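Local coordinates for ribokinase (Arabidopsis thaliana, PDB 6ILS), which phosphorylates D-ribose at O-5 with ATP and a divalent cation, most likely magnesium, yielding D-ribose 5-phosphate for nucleotide and amino-acid synthesis or the pentose phosphate pathway, at residues Glu192-Arg195 / Pro200-Thr203; Ala266-Glu271 / Glu276-Phe281. All coordinates share one frame; numbering follows the deposited sequence.

Interaction 1: Glu192-Arg195 / Pro200-Thr203; sequences ELSR and PTET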
loop_
_atom_site.group_PDB
_atom_site.type_symbol
_atom_site.label_atom_id
_atom_site.label_comp_id
_atom_site.label_asym_id
_atom_site.label_seq_id
_atom_site.Cartn_x
_atom_site.Cartn_y
_atom_site.Cartn_z
ATOM N N GLU B 192 -25.686 -10.486 0.816
ATOM C CA GLU B 192 -25.486 -10.674 2.247
ATOM C C GLU B 192 -26.735 -11.222 2.907
ATOM O O GLU B 192 -26.653 -12.039 3.826
ATOM C CB GLU B 192 -25.069 -9.358 2.908
ATOM C CG GLU B 192 -23.693 -8.915 2.446
ATOM C CD GLU B 192 -23.415 -7.436 2.653
ATOM O OE1 GLU B 192 -24.313 -6.688 3.111
ATOM O OE2 GLU B 192 -22.272 -7.035 2.350
ATOM N N LEU B 193 -27.899 -10.780 2.438
ATOM C CA LEU B 193 -29.154 -11.247 3.008
ATOM C C LEU B 193 -29.367 -12.722 2.682
ATOM O O LEU B 193 -29.840 -13.480 3.516
ATOM C CB LEU B 193 -30.328 -10.421 2.484
ATOM C CG LEU B 193 -31.737 -10.838 2.917
ATOM C CD1 LEU B 193 -31.949 -10.696 4.412
ATOM C CD2 LEU B 193 -32.759 -9.995 2.132
ATOM N N SER B 194 -29.012 -13.107 1.459
ATOM C CA SER B 194 -29.106 -14.501 1.028
ATOM C C SER B 194 -28.111 -15.396 1.762
ATOM O O SER B 194 -28.459 -16.496 2.192
ATOM C CB SER B 194 -28.870 -14.609 -0.477
ATOM O OG SER B 194 -28.811 -15.966 -0.882
ATOM N N ARG B 195 -26.868 -14.932 1.885
ATOM C CA ARG B 195 -25.848 -15.686 2.610
ATOM C C ARG B 195 -26.260 -15.912 4.060
ATOM O O ARG B 195 -26.198 -17.039 4.558
ATOM C CB ARG B 195 -24.501 -14.968 2.564
ATOM C CG ARG B 195 -23.390 -15.723 3.270
ATOM C CD ARG B 195 -22.273 -14.782 3.674
ATOM N NE ARG B 195 -21.945 -13.857 2.597
ATOM C CZ ARG B 195 -21.744 -12.551 2.763
ATOM N NH1 ARG B 195 -21.457 -11.798 1.711
ATOM N NH2 ARG B 195 -21.833 -12.000 3.974
ATOM N N PRO B 200 -32.922 -17.626 -1.187
ATOM C CA PRO B 200 -32.695 -16.868 -2.421
ATOM C C PRO B 200 -33.224 -15.441 -2.295
ATOM O O PRO B 200 -34.104 -15.190 -1.477
ATOM C CB PRO B 200 -33.479 -17.663 -3.470
ATOM C CG PRO B 200 -34.570 -18.333 -2.683
ATOM C CD PRO B 200 -33.965 -18.658 -1.347
ATOM N N THR B 201 -32.698 -14.527 -3.099
ATOM C CA THR B 201 -33.085 -13.122 -3.009
ATOM C C THR B 201 -33.189 -12.534 -4.405
ATOM O O THR B 201 -32.851 -11.372 -4.637
ATOM C CB THR B 201 -32.080 -12.314 -2.150
ATOM O OG1 THR B 201 -30.740 -12.634 -2.546
ATOM C CG2 THR B 201 -32.241 -12.645 -0.678
ATOM N N GLU B 202 -33.665 -13.353 -5.337
ATOM C CA GLU B 202 -33.738 -12.946 -6.734
ATOM C C GLU B 202 -35.016 -12.157 -7.033
ATOM O O GLU B 202 -35.098 -11.478 -8.054
ATOM C CB GLU B 202 -33.640 -14.171 -7.652
ATOM N N THR B 203 -36.008 -12.248 -6.146
ATOM C CA THR B 203 -37.286 -11.549 -6.326
ATOM C C THR B 203 -37.710 -10.857 -5.043
ATOM O O THR B 203 -37.255 -11.232 -3.962
ATOM C CB THR B 203 -38.417 -12.503 -6.738
ATOM O OG1 THR B 203 -38.703 -13.402 -5.655
ATOM C CG2 THR B 203 -38.030 -13.294 -7.981
#
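T201 points its branched side chain back at the helix it has just left and meets S194 and L193 there with a different branch for each main touch. Its hydroxyl faces S194: OG1 of T201 lies 3.4 Å from CB of S194, over the methylene and not the hydroxyl, since S194 OG stays 4.2 Å from T201 OG1. The two oxygens are engaged with other partners. S194 OG bonds to the backbone oxygen of M199, in the turn leaving the helix, while T201 OG1 bonds to the backbone oxygen of E190 in the first turn of the same helix. With chi1 of T201 at 47°, OG1 sits between the backbone N and the carbonyl carbon, and the methyl swings to the side of the backbone N, turned to the helix as well. There CG2 of T201 packs 3.9 Å from CD2 of L193 and also comes within 3.9 Å of CB of S194, so the methyl rests in the angle between two consecutive helical side chains. L193 extends with CG anti to its own N (chi1 176°), which carries its isobutyl group obliquely past the threonine; the buried leucine continues onto I207, A210 and C214 of helix 204-216. P200 meets S194 more loosely and through its backbone, CA 4.3 Å from OG of S194, while its ring touches Q206. Farther along the loop, T203 N-caps the next helix, its OG1 bonded to the N of Q206. The arrangement is a short connection between two helices, both on the link from strand 185-187 to its parallel neighbour 221-225, in the alpha/beta core of the pfkB kinase fold.

Interaction 2: Ala266-Glu271 / Glu276-Phe281; sequences AVAMVE and EECLRF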
loop_
_atom_site.group_PDB
_atom_site.type_symbol
_atom_site.label_atom_id
_atom_site.label_comp_id
_atom_site.label_asym_id
_atom_site.label_seq_id
_atom_site.Cartn_x
_atom_site.Cartn_y
_atom_site.Cartn_z
ATOM N N ALA B 266 -28.794 6.801 8.496
ATOM C CA ALA B 266 -28.610 6.982 9.956
ATOM C C ALA B 266 -28.719 8.453 10.355
ATOM O O ALA B 266 -29.310 8.741 11.356
ATOM C CB ALA B 266 -27.296 6.394 10.390
ATOM N N VAL B 267 -28.156 9.335 9.541
ATOM C CA VAL B 267 -28.190 10.788 9.837
ATOM C C VAL B 267 -29.636 11.261 9.735
ATOM O O VAL B 267 -30.078 11.925 10.602
ATOM C CB VAL B 267 -27.283 11.556 8.862
ATOM C CG1 VAL B 267 -27.557 13.039 8.931
ATOM C CG2 VAL B 267 -25.825 11.243 9.115
ATOM N N ALA B 268 -30.331 10.836 8.696
ATOM C CA ALA B 268 -31.738 11.242 8.540
ATOM C C ALA B 268 -32.561 10.694 9.707
ATOM O O ALA B 268 -33.391 11.393 10.217
ATOM C CB ALA B 268 -32.279 10.751 7.230
ATOM N N MET B 269 -32.303 9.459 10.090
ATOM C CA MET B 269 -33.065 8.839 11.193
ATOM C C MET B 269 -32.753 9.539 12.514
ATOM O O MET B 269 -33.670 9.882 13.182
ATOM C CB MET B 269 -32.744 7.353 11.301
ATOM C CG MET B 269 -33.274 6.733 12.543
ATOM S SD MET B 269 -33.116 4.963 12.464
ATOM C CE MET B 269 -34.545 4.602 11.459
ATOM N N VAL B 270 -31.490 9.838 12.811
ATOM C CA VAL B 270 -31.162 10.523 14.095
ATOM C C VAL B 270 -31.678 11.973 14.101
ATOM O O VAL B 270 -31.937 12.494 15.156
ATOM C CB VAL B 270 -29.672 10.439 14.444
ATOM C CG1 VAL B 270 -28.835 11.291 13.520
ATOM C CG2 VAL B 270 -29.441 10.772 15.899
ATOM N N GLU B 271 -31.872 12.584 12.934
ATOM C CA GLU B 271 -32.463 13.933 12.856
ATOM C C GLU B 271 -33.991 13.902 12.981
ATOM O O GLU B 271 -34.565 14.956 12.922
ATOM C CB GLU B 271 -32.034 14.588 11.561
ATOM C CG GLU B 271 -30.576 14.958 11.587
ATOM C CD GLU B 271 -30.156 15.670 10.325
ATOM O OE1 GLU B 271 -30.970 15.671 9.404
ATOM O OE2 GLU B 271 -29.022 16.162 10.288
ATOM N N GLU B 276 -39.796 7.097 5.218
ATOM C CA GLU B 276 -39.812 7.450 3.805
ATOM C C GLU B 276 -38.736 8.483 3.471
ATOM O O GLU B 276 -37.997 8.318 2.506
ATOM C CB GLU B 276 -41.182 7.994 3.397
ATOM C CG GLU B 276 -42.272 6.938 3.292
ATOM C CD GLU B 276 -42.850 6.504 4.643
ATOM O OE1 GLU B 276 -42.570 7.162 5.683
ATOM O OE2 GLU B 276 -43.608 5.502 4.647
ATOM N N GLU B 277 -38.672 9.545 4.264
ATOM C CA GLU B 277 -37.681 10.604 4.051
ATOM C C GLU B 277 -36.261 10.081 4.246
ATOM O O GLU B 277 -35.352 10.494 3.522
ATOM C CB GLU B 277 -37.929 11.783 4.998
ATOM C CG GLU B 277 -39.133 12.665 4.640
ATOM C CD GLU B 277 -39.626 13.536 5.799
ATOM O OE1 GLU B 277 -39.186 13.343 6.958
ATOM O OE2 GLU B 277 -40.478 14.417 5.549
ATOM N N CYS B 278 -36.076 9.192 5.225
ATOM C CA CYS B 278 -34.765 8.583 5.477
ATOM C C CYS B 278 -34.280 7.805 4.263
ATOM O O CYS B 278 -33.134 7.953 3.846
ATOM C CB CYS B 278 -34.804 7.654 6.696
ATOM S SG CYS B 278 -34.969 8.512 8.254
ATOM N N LEU B 279 -35.148 6.972 3.696
ATOM C CA LEU B 279 -34.791 6.207 2.512
ATOM C C LEU B 279 -34.470 7.103 1.317
ATOM O O LEU B 279 -33.529 6.841 0.568
ATOM C CB LEU B 279 -35.917 5.250 2.137
ATOM C CG LEU B 279 -36.002 3.914 2.879
ATOM C CD1 LEU B 279 -37.148 3.084 2.323
ATOM C CD2 LEU B 279 -34.699 3.128 2.756
ATOM N N ARG B 280 -35.276 8.142 1.128
ATOM C CA ARG B 280 -35.057 9.055 0.001
ATOM C C ARG B 280 -33.724 9.760 0.115
ATOM O O ARG B 280 -32.981 9.877 -0.865
ATOM C CB ARG B 280 -36.180 10.102 -0.069
ATOM C CG ARG B 280 -37.051 9.985 -1.306
ATOM C CD ARG B 280 -37.863 11.266 -1.529
ATOM N NE ARG B 280 -37.420 12.000 -2.711
ATOM C CZ ARG B 280 -37.467 13.324 -2.827
ATOM N NH1 ARG B 280 -37.920 14.070 -1.827
ATOM N NH2 ARG B 280 -37.039 13.910 -3.934
ATOM N N PHE B 281 -33.454 10.265 1.315
ATOM C CA PHE B 281 -32.215 10.973 1.629
ATOM C C PHE B 281 -31.002 10.080 1.416
ATOM O O PHE B 281 -30.011 10.492 0.802
ATOM C CB PHE B 281 -32.294 11.489 3.065
ATOM C CG PHE B 281 -31.127 12.311 3.503
ATOM C CD1 PHE B 281 -31.083 13.683 3.233
ATOM C CD2 PHE B 281 -30.089 11.732 4.223
ATOM C CE1 PHE B 281 -30.007 14.455 3.660
ATOM C CE2 PHE B 281 -29.014 12.492 4.651
ATOM C CZ PHE B 281 -28.970 13.871 4.362
#
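C278 pushes its sulfur against the backbone of the facing helix at the junction of A268 and M269. SG lies 3.4 Å from N of M269 and 3.6 Å from C of A268, a van der Waals fit over the peptide link between them. The thiol reaches this spot because chi1 of C278 (-71°) places SG anti to its own carbonyl carbon. A268 answers from the other helix: its CB points at the cysteine and stands 3.6 Å from SG, with CA of C278 hardly farther away at 3.7 Å. Such small side chains let the two backbones come close, the CA atoms of A268 and C278 being 5.1 Å apart.

On one flank of this pair, CB of M269 touches SG at 3.9 Å; the methionine side chain also touches I138. F281, one turn after C278, reaches the same alanine methyl from a side roughly opposite the thiol. Its ring leaves the helix anti to the backbone N (chi1 -176°) and brings the CD2 corner 3.8 Å from CB of A268, an oblique approach. The alanine methyl thus lodges between thiol and phenyl group.

The short helix axes approach to 8.5 Å and run roughly antiparallel, at 152°, as in a helical hairpin with a short turn. K273 in that turn forms a cation-pi contact with F281. Around the pair, helix 302-312 packs on F281 through V305, L306 and L309, strand 138-143 lies against A266, M269 and V270, and L279 meets strand 241-243.

In the fold
Interactions 1 and 2 come in series along the chain and each joins parts that follow closely in sequence: a loop folded back on its helix in interaction 1, two consecutive helices in interaction 2. Their centres are 24 Å apart and their nearest atoms about 13 Å, so they do not touch. Neither L193 nor F281 touches the nucleotide: their side chains are about 10 Å and about 12 Å, respectively, from the bound ATP. The side chain of L193 is about 6 Å from those of N189 and L226, predicted ATP-binding residues. The side chain of F281 is about 12 Å from that of C289, part of the bound sodium site.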